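Local coordinates for Serine/threonine/tyrosine-interacting protein (Homo sapiens, PDB 2R0B) that acts as a catalytically inactive phosphatase that retains ERK1 and ERK2 in the nucleus and binds the F-box of FBXW7, thereby blocking SCF ubiquitin ligase assembly, at residues A[26-30]-A[53-57]; A[71-77]-A[143-147]; A[113-119]-A[147-151]. The contacts are given in a common frame with arbitrary orientation. Residue numbers count along the deposited sequence, not the author numbering.

Contact 1 (A[26-30]-A[53-57]); sequences LPVLQ and FQQLF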
# COMPACT_ATOMS: atom_id res chain seq x y z
N LEU A 26 0.64 8.75 16.13
CA LEU A 26 -0.81 9.02 16.19
C LEU A 26 -1.19 10.46 15.80
O LEU A 26 -2.06 10.62 14.95
CB LEU A 26 -1.40 8.67 17.55
CG LEU A 26 -2.92 8.75 17.64
CD1 LEU A 26 -3.60 7.90 16.56
CD2 LEU A 26 -3.35 8.31 19.02
N PRO A 27 -0.54 11.48 16.40
CA PRO A 27 -0.84 12.87 16.01
C PRO A 27 -0.75 13.11 14.49
O PRO A 27 -1.60 13.80 13.93
CB PRO A 27 0.26 13.67 16.72
CG PRO A 27 0.52 12.89 17.94
CD PRO A 27 0.46 11.44 17.50
N VAL A 28 0.27 12.54 13.84
CA VAL A 28 0.47 12.71 12.39
C VAL A 28 -0.67 12.04 11.63
O VAL A 28 -1.25 12.64 10.73
CB VAL A 28 1.85 12.19 11.94
CG1 VAL A 28 1.99 12.21 10.44
CG2 VAL A 28 2.96 13.03 12.59
N LEU A 29 -1.01 10.82 12.05
CA LEU A 29 -2.10 10.09 11.44
C LEU A 29 -3.43 10.82 11.58
O LEU A 29 -4.17 10.94 10.60
CB LEU A 29 -2.18 8.66 12.00
CG LEU A 29 -0.92 7.82 11.73
CD1 LEU A 29 -0.99 6.59 12.62
CD2 LEU A 29 -0.77 7.40 10.28
N GLN A 30 -3.70 11.38 12.76
CA GLN A 30 -4.99 12.03 12.99
C GLN A 30 -5.05 13.35 12.24
O GLN A 30 -6.09 13.66 11.67
CB GLN A 30 -5.25 12.19 14.50
CG GLN A 30 -5.28 10.82 15.19
CD GLN A 30 -5.72 10.85 16.64
OE1 GLN A 30 -5.26 11.69 17.44
NE2 GLN A 30 -6.57 9.89 17.01
N PHE A 53 -3.02 0.62 16.80
CA PHE A 53 -4.14 1.38 17.32
C PHE A 53 -5.40 0.56 17.15
O PHE A 53 -6.15 0.75 16.20
CB PHE A 53 -4.24 2.74 16.63
CG PHE A 53 -2.94 3.51 16.64
CD1 PHE A 53 -2.51 4.19 17.78
CD2 PHE A 53 -2.14 3.56 15.50
CE1 PHE A 53 -1.30 4.89 17.79
CE2 PHE A 53 -0.94 4.27 15.49
CZ PHE A 53 -0.52 4.94 16.63
N GLN A 54 -5.62 -0.34 18.11
CA GLN A 54 -6.69 -1.34 18.01
C GLN A 54 -8.06 -0.70 17.86
O GLN A 54 -8.91 -1.20 17.12
CB GLN A 54 -6.67 -2.30 19.21
CG GLN A 54 -5.27 -2.86 19.58
CD GLN A 54 -4.55 -3.49 18.39
OE1 GLN A 54 -5.15 -4.25 17.61
NE2 GLN A 54 -3.26 -3.18 18.23
N GLN A 55 -8.25 0.42 18.54
CA GLN A 55 -9.57 1.01 18.67
C GLN A 55 -9.82 2.19 17.74
O GLN A 55 -10.96 2.62 17.62
CB GLN A 55 -9.81 1.42 20.14
CG GLN A 55 -10.02 0.26 21.11
CD GLN A 55 -11.38 -0.41 20.96
OE1 GLN A 55 -11.59 -1.22 20.04
NE2 GLN A 55 -12.31 -0.09 21.85
N LEU A 56 -8.79 2.69 17.07
CA LEU A 56 -8.89 3.95 16.34
C LEU A 56 -8.98 3.86 14.82
O LEU A 56 -9.38 4.82 14.16
CB LEU A 56 -7.74 4.90 16.73
CG LEU A 56 -7.67 5.35 18.19
CD1 LEU A 56 -6.33 5.96 18.52
CD2 LEU A 56 -8.79 6.34 18.54
N PHE A 57 -8.59 2.73 14.26
CA PHE A 57 -8.47 2.61 12.81
C PHE A 57 -9.01 1.27 12.37
O PHE A 57 -9.06 0.33 13.18
CB PHE A 57 -6.99 2.69 12.37
CG PHE A 57 -6.31 3.99 12.73
CD1 PHE A 57 -6.65 5.17 12.11
CD2 PHE A 57 -5.29 4.01 13.67
CE1 PHE A 57 -6.02 6.37 12.46
CE2 PHE A 57 -4.66 5.21 14.03
CZ PHE A 57 -5.03 6.40 13.41
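Residues 26-30 form one turn of the short helix 26-31, closed by a hydrogen bond from Gln30 N to Leu26 O of 2.8 Å, while residues 53-57 turn without regular structure just before strand 58-63. The backbones stay well apart, Leu26 CA lying 8.4 Å from Phe53 CA and Leu29 CA 9.9 Å from Phe57 CA, so large side chains must fill the space between them. Leu26 and Leu29, three positions apart and so on one side of the helix, meet the two phenylalanines. Leu26 CD1 sits over the face of the Phe53 ring, 4.1 Å from its centroid in a CH-pi contact, and also lies 3.8 Å from Phe57 CZ. Leu29 CD1 comes within 3.7 Å of Phe53 CE2, and Leu29 CB within 3.9 Å of Phe57 CZ. This cluster ties the helix to the loop linking two parallel strands of the central sheet in the dual-specificity phosphatase fold. The loop includes Phe53, Gln54 and Gln55, the motif that interacts with FBXW7; here Phe53 is turned inward, while the exposed Gln54 and Gln55 have no contact with the helix and suit a polar surface. Toward solvent, Leu26 CD2 touches Leu56 CD1 at 3.8 Å, and the end of Gln30 comes near the same leucine, with Gln30 NE2 4.2 Å from Leu56 CD1. Phe53 N is hydrogen-bonded to Tyr59 OH.

Contact 2 (A[71-77]-A[143-147]); sequences NIIRFFP and QLQEY. With SO4 (sulfate ion), chain C.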
# COMPACT_ATOMS: atom_id res chain seq x y z
N ASN A 71 3.01 -14.63 -4.17
CA ASN A 71 1.79 -14.23 -4.86
C ASN A 71 1.14 -13.05 -4.16
O ASN A 71 0.62 -13.19 -3.03
CB ASN A 71 0.83 -15.42 -4.93
CG ASN A 71 -0.52 -15.09 -5.58
OD1 ASN A 71 -0.95 -13.93 -5.67
ND2 ASN A 71 -1.20 -16.14 -6.04
N ILE A 72 1.14 -11.90 -4.82
CA ILE A 72 0.37 -10.74 -4.34
C ILE A 72 -0.86 -10.44 -5.21
O ILE A 72 -1.78 -9.79 -4.75
CB ILE A 72 1.21 -9.45 -4.23
CG1 ILE A 72 1.75 -8.99 -5.60
CG2 ILE A 72 2.32 -9.62 -3.18
CD1 ILE A 72 2.56 -7.66 -5.52
N ILE A 73 -0.88 -10.90 -6.46
CA ILE A 73 -2.06 -10.68 -7.32
C ILE A 73 -3.35 -11.21 -6.69
O ILE A 73 -4.41 -10.60 -6.84
CB ILE A 73 -1.83 -11.22 -8.76
CG1 ILE A 73 -2.97 -10.79 -9.69
CG2 ILE A 73 -1.62 -12.74 -8.74
CD1 ILE A 73 -2.74 -11.18 -11.16
N ARG A 74 -3.26 -12.32 -5.95
CA ARG A 74 -4.44 -12.85 -5.25
C ARG A 74 -5.15 -11.82 -4.34
O ARG A 74 -6.35 -11.96 -4.07
CB ARG A 74 -4.07 -14.10 -4.43
CG ARG A 74 -3.06 -13.82 -3.31
CD ARG A 74 -2.60 -15.08 -2.64
NE ARG A 74 -1.39 -14.83 -1.86
CZ ARG A 74 -1.13 -15.37 -0.67
NH1 ARG A 74 -1.99 -16.19 -0.08
NH2 ARG A 74 0.00 -15.07 -0.05
N PHE A 75 -4.41 -10.80 -3.89
CA PHE A 75 -4.98 -9.81 -2.94
C PHE A 75 -5.33 -8.46 -3.59
O PHE A 75 -5.95 -7.60 -2.92
CB PHE A 75 -4.03 -9.55 -1.74
CG PHE A 75 -3.89 -10.72 -0.78
CD1 PHE A 75 -5.01 -11.28 -0.18
CD2 PHE A 75 -2.63 -11.22 -0.46
CE1 PHE A 75 -4.86 -12.37 0.70
CE2 PHE A 75 -2.47 -12.29 0.42
CZ PHE A 75 -3.59 -12.86 1.01
N PHE A 76 -5.01 -8.27 -4.88
CA PHE A 76 -5.35 -7.00 -5.53
C PHE A 76 -6.85 -6.64 -5.45
O PHE A 76 -7.17 -5.51 -5.15
CB PHE A 76 -4.81 -6.92 -6.97
CG PHE A 76 -3.29 -6.86 -7.05
CD1 PHE A 76 -2.53 -6.42 -5.96
CD2 PHE A 76 -2.63 -7.19 -8.21
CE1 PHE A 76 -1.12 -6.37 -6.04
CE2 PHE A 76 -1.23 -7.14 -8.30
CZ PHE A 76 -0.48 -6.72 -7.23
N PRO A 77 -7.78 -7.60 -5.73
CA PRO A 77 -9.20 -7.25 -5.59
C PRO A 77 -9.58 -6.80 -4.18
O PRO A 77 -10.32 -5.83 -4.05
CB PRO A 77 -9.93 -8.55 -6.01
CG PRO A 77 -8.91 -9.21 -6.96
CD PRO A 77 -7.60 -8.97 -6.25
N GLN A 143 3.38 -9.42 -11.93
CA GLN A 143 2.02 -9.66 -11.40
C GLN A 143 1.11 -8.44 -11.58
O GLN A 143 -0.10 -8.59 -11.79
CB GLN A 143 2.03 -10.11 -9.94
CG GLN A 143 2.55 -11.51 -9.77
CD GLN A 143 2.66 -11.91 -8.33
OE1 GLN A 143 1.67 -11.87 -7.57
NE2 GLN A 143 3.85 -12.33 -7.94
N LEU A 144 1.71 -7.25 -11.52
CA LEU A 144 0.97 -6.01 -11.81
C LEU A 144 0.45 -6.00 -13.25
O LEU A 144 -0.72 -5.70 -13.50
CB LEU A 144 1.88 -4.81 -11.54
CG LEU A 144 1.97 -4.61 -10.02
CD1 LEU A 144 3.17 -3.74 -9.67
CD2 LEU A 144 0.65 -4.01 -9.47
N GLN A 145 1.33 -6.33 -14.19
CA GLN A 145 0.99 -6.47 -15.60
C GLN A 145 -0.06 -7.56 -15.86
O GLN A 145 -0.98 -7.40 -16.69
CB GLN A 145 2.29 -6.68 -16.39
CG GLN A 145 3.26 -5.49 -16.22
CD GLN A 145 4.67 -5.78 -16.73
OE1 GLN A 145 5.23 -6.85 -16.47
NE2 GLN A 145 5.24 -4.83 -17.46
N GLU A 146 0.06 -8.66 -15.12
CA GLU A 146 -0.82 -9.80 -15.25
C GLU A 146 -2.24 -9.42 -14.81
O GLU A 146 -3.21 -9.85 -15.42
CB GLU A 146 -0.26 -10.96 -14.42
CG GLU A 146 -1.09 -12.26 -14.37
CD GLU A 146 -0.63 -13.20 -13.28
OE1 GLU A 146 0.37 -12.93 -12.61
OE2 GLU A 146 -1.30 -14.24 -13.05
N TYR A 147 -2.34 -8.59 -13.77
CA TYR A 147 -3.62 -8.19 -13.21
C TYR A 147 -4.28 -7.20 -14.17
O TYR A 147 -5.49 -7.22 -14.35
CB TYR A 147 -3.40 -7.58 -11.81
CG TYR A 147 -4.67 -7.12 -11.12
CD1 TYR A 147 -5.71 -8.02 -10.84
CD2 TYR A 147 -4.83 -5.78 -10.74
CE1 TYR A 147 -6.89 -7.58 -10.21
CE2 TYR A 147 -6.00 -5.33 -10.12
CZ TYR A 147 -7.02 -6.24 -9.85
OH TYR A 147 -8.18 -5.81 -9.23
S SO4 C . 4.02 -1.77 -19.46
O1 SO4 C . 3.12 -1.53 -20.61
O2 SO4 C . 3.35 -2.81 -18.70
O3 SO4 C . 5.33 -2.17 -19.96
O4 SO4 C . 4.11 -0.51 -18.73
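Phe76 lies across the ring of Tyr147, its CB 3.7 Å from that ring's centroid in a CH-pi contact. The two rings form an edge-to-face pair, the edge of Phe76 toward the face of Tyr147, centroids 5.2 Å apart. In this dual-specificity phosphatase fold the pair joins the start of helix 76-88 to the C-terminal helix 138-152. The broad Tyr147 face receives both CB and ring edge of Phe76, whose CZ reaches Leu144 CD2 at 3.7 Å. Ile73 packs on helix 138-152, CD1 lying 3.7 Å from Tyr147 CB. Tyr147 OH is hydrogen-bonded to Glu114. Gln145, pointing away from 71-77, donates from NE2 to sulfate O2 at 3.0 Å; the ion probably comes from the crystallisation liquor. Ahead of the 3-10 turn 73-75, Asn71 OD1 accepts from Arg74 N at 2.8 Å, an Asx motif. Glutamine suits position 143 because both amide ends are used: Gln143 NE2 is hydrogen-bonded to Glu70 O, and Gln143 OE1 accepts from Ile72 N, at 2.8 Å, and Ile73 N, at 2.9 Å.

Contact 3 (A[113-119]-A[147-151]); sequences METFGMK and YEAIY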
# COMPACT_ATOMS: atom_id res chain seq x y z
N MET A 113 -3.13 1.84 -11.24
CA MET A 113 -3.32 1.30 -12.58
C MET A 113 -4.80 1.08 -12.93
O MET A 113 -5.29 1.55 -13.98
CB MET A 113 -2.54 -0.02 -12.74
CG MET A 113 -1.02 0.16 -12.78
SD MET A 113 -0.11 -1.41 -12.81
CE MET A 113 -0.78 -2.15 -14.32
N GLU A 114 -5.51 0.39 -12.05
CA GLU A 114 -6.90 0.08 -12.31
C GLU A 114 -7.82 1.30 -12.26
O GLU A 114 -8.71 1.45 -13.10
CB GLU A 114 -7.40 -0.97 -11.33
CG GLU A 114 -8.76 -1.48 -11.73
CD GLU A 114 -9.15 -2.75 -11.04
OE1 GLU A 114 -8.50 -3.15 -10.04
OE2 GLU A 114 -10.14 -3.34 -11.53
N THR A 115 -7.62 2.14 -11.25
CA THR A 115 -8.52 3.27 -10.99
C THR A 115 -8.33 4.40 -11.99
O THR A 115 -9.31 5.00 -12.48
CB THR A 115 -8.35 3.74 -9.53
OG1 THR A 115 -8.58 2.63 -8.66
CG2 THR A 115 -9.36 4.87 -9.17
N PHE A 116 -7.07 4.68 -12.32
CA PHE A 116 -6.73 5.83 -13.16
C PHE A 116 -6.35 5.46 -14.58
O PHE A 116 -5.98 6.32 -15.38
CB PHE A 116 -5.62 6.66 -12.51
CG PHE A 116 -6.05 7.35 -11.25
CD1 PHE A 116 -6.47 8.68 -11.28
CD2 PHE A 116 -6.10 6.67 -10.03
CE1 PHE A 116 -6.89 9.32 -10.12
CE2 PHE A 116 -6.56 7.30 -8.87
CZ PHE A 116 -6.94 8.63 -8.91
N GLY A 117 -6.49 4.17 -14.90
CA GLY A 117 -6.31 3.68 -16.27
C GLY A 117 -4.88 3.82 -16.78
O GLY A 117 -4.67 4.03 -17.96
N MET A 118 -3.90 3.69 -15.88
CA MET A 118 -2.49 3.86 -16.24
C MET A 118 -1.83 2.51 -16.41
O MET A 118 -2.17 1.56 -15.71
CB MET A 118 -1.74 4.69 -15.18
CG MET A 118 -2.41 6.05 -14.88
SD MET A 118 -1.72 7.05 -13.54
CE MET A 118 -0.15 6.78 -13.68
N LYS A 119 -0.91 2.43 -17.36
CA LYS A 119 -0.02 1.26 -17.53
C LYS A 119 1.01 1.21 -16.41
O LYS A 119 1.22 2.20 -15.69
CB LYS A 119 0.68 1.35 -18.89
CG LYS A 119 -0.23 1.07 -20.11
CD LYS A 119 0.39 1.63 -21.37
CE LYS A 119 -0.14 0.98 -22.69
NZ LYS A 119 -1.59 0.60 -22.73
N TYR A 147 -2.34 -8.59 -13.77
CA TYR A 147 -3.62 -8.19 -13.21
C TYR A 147 -4.28 -7.20 -14.17
O TYR A 147 -5.49 -7.22 -14.35
CB TYR A 147 -3.40 -7.58 -11.81
CG TYR A 147 -4.67 -7.12 -11.12
CD1 TYR A 147 -5.71 -8.02 -10.84
CD2 TYR A 147 -4.83 -5.78 -10.74
CE1 TYR A 147 -6.89 -7.58 -10.21
CE2 TYR A 147 -6.00 -5.33 -10.12
CZ TYR A 147 -7.02 -6.24 -9.85
OH TYR A 147 -8.18 -5.81 -9.23
N GLU A 148 -3.48 -6.34 -14.81
CA GLU A 148 -4.04 -5.44 -15.80
C GLU A 148 -4.67 -6.23 -16.94
O GLU A 148 -5.77 -5.90 -17.41
CB GLU A 148 -2.98 -4.46 -16.33
CG GLU A 148 -3.52 -3.52 -17.39
CD GLU A 148 -2.44 -2.69 -18.10
OE1 GLU A 148 -1.41 -3.26 -18.55
OE2 GLU A 148 -2.63 -1.45 -18.25
N ALA A 149 -4.00 -7.30 -17.37
CA ALA A 149 -4.56 -8.14 -18.43
C ALA A 149 -5.93 -8.70 -17.99
O ALA A 149 -6.88 -8.78 -18.79
CB ALA A 149 -3.57 -9.23 -18.80
N ILE A 150 -6.04 -9.05 -16.71
CA ILE A 150 -7.28 -9.57 -16.17
C ILE A 150 -8.40 -8.55 -16.24
O ILE A 150 -9.45 -8.81 -16.84
CB ILE A 150 -7.10 -10.10 -14.73
CG1 ILE A 150 -6.14 -11.28 -14.76
CG2 ILE A 150 -8.46 -10.48 -14.13
CD1 ILE A 150 -5.83 -11.92 -13.38
N TYR A 151 -8.17 -7.36 -15.67
CA TYR A 151 -9.29 -6.41 -15.56
C TYR A 151 -9.65 -5.73 -16.88
O TYR A 151 -10.77 -5.20 -17.04
CB TYR A 151 -9.11 -5.42 -14.38
CG TYR A 151 -7.91 -4.47 -14.40
CD1 TYR A 151 -7.78 -3.46 -15.38
CD2 TYR A 151 -6.96 -4.51 -13.38
CE1 TYR A 151 -6.69 -2.56 -15.38
CE2 TYR A 151 -5.88 -3.62 -13.37
CZ TYR A 151 -5.75 -2.65 -14.35
OH TYR A 151 -4.67 -1.78 -14.35
O HOH W 1 -4.28 -0.10 -16.41
O HOH W 2 -1.01 -2.11 -21.01
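Tyr147 opens the segment with its hydroxyl, which donates to Glu114: the distance from Tyr147 OH to Glu114 OE1 is 2.8 Å. Glutamate suits this place because its extended chain carries a carboxylate to the rim of the phenol ring, whose face is meanwhile covered by Phe76. One residue on, Glu148 packs its aliphatic part on Met113, with Glu148 CB 3.8 Å from Met113 CE, and sends its carboxylate toward the turn at residues 117-119. There a water molecule lies within hydrogen-bonding distance of Glu148 OE2 and Met118 O, 2.8 Å from each, and of Tyr151 OH, at 2.7 Å. A second water donates to Glu148 OE1 at 2.7 Å and accepts a weak hydrogen bond of 3.3 Å from Lys119 NZ, so acid and lysine meet through solvent. The contact thus joins two helices of the dual-specificity phosphatase fold, the end of helix 103-116 and the C-terminal helix 138-152, which approach to 7.1 Å between Glu114 CA and Glu148 CA. After helix 103-116 the chain turns at Gly117, whose positive phi is easy for a residue lacking a CB, and Lys119 takes the N-cap position of helix 120-130. Tyr151, one helical turn beyond Tyr147, is joined to it by a backbone hydrogen bond from Tyr151 N to Tyr147 O of 3.0 Å. Tyrosine suits this position because its ring face takes the aliphatic part of Glu114, Glu114 CG lying over one face 3.9 Å from the Tyr151 centroid in a CH-pi contact, while Tyr151 OH, at the far end, reaches the first water and comes 3.2 Å from Met113 CB.

Overall arrangement
Contacts 2 and 3 are neighbours, with centres about 11 Å apart, and both use helix 138-152. Tyr147 belongs to both, facing Phe76 in one and Glu114 in the other, and the two contacts also touch where Leu144 O meets Met113 CE at 3.6 Å. The C-terminal helix is thereby joined to helices 76-88 and 103-116 together. Contact 1 lies on the opposite side of the chain's centre, its centre about 29 Å from that of contact 2 and 31 Å from that of contact 3; it contains the FBXW7-interacting motif. A sulfate, probably from the crystallisation liquor, is hydrogen-bonded to Gln145 and Arg121 and lies about 4 Å from the Lys119 side chain.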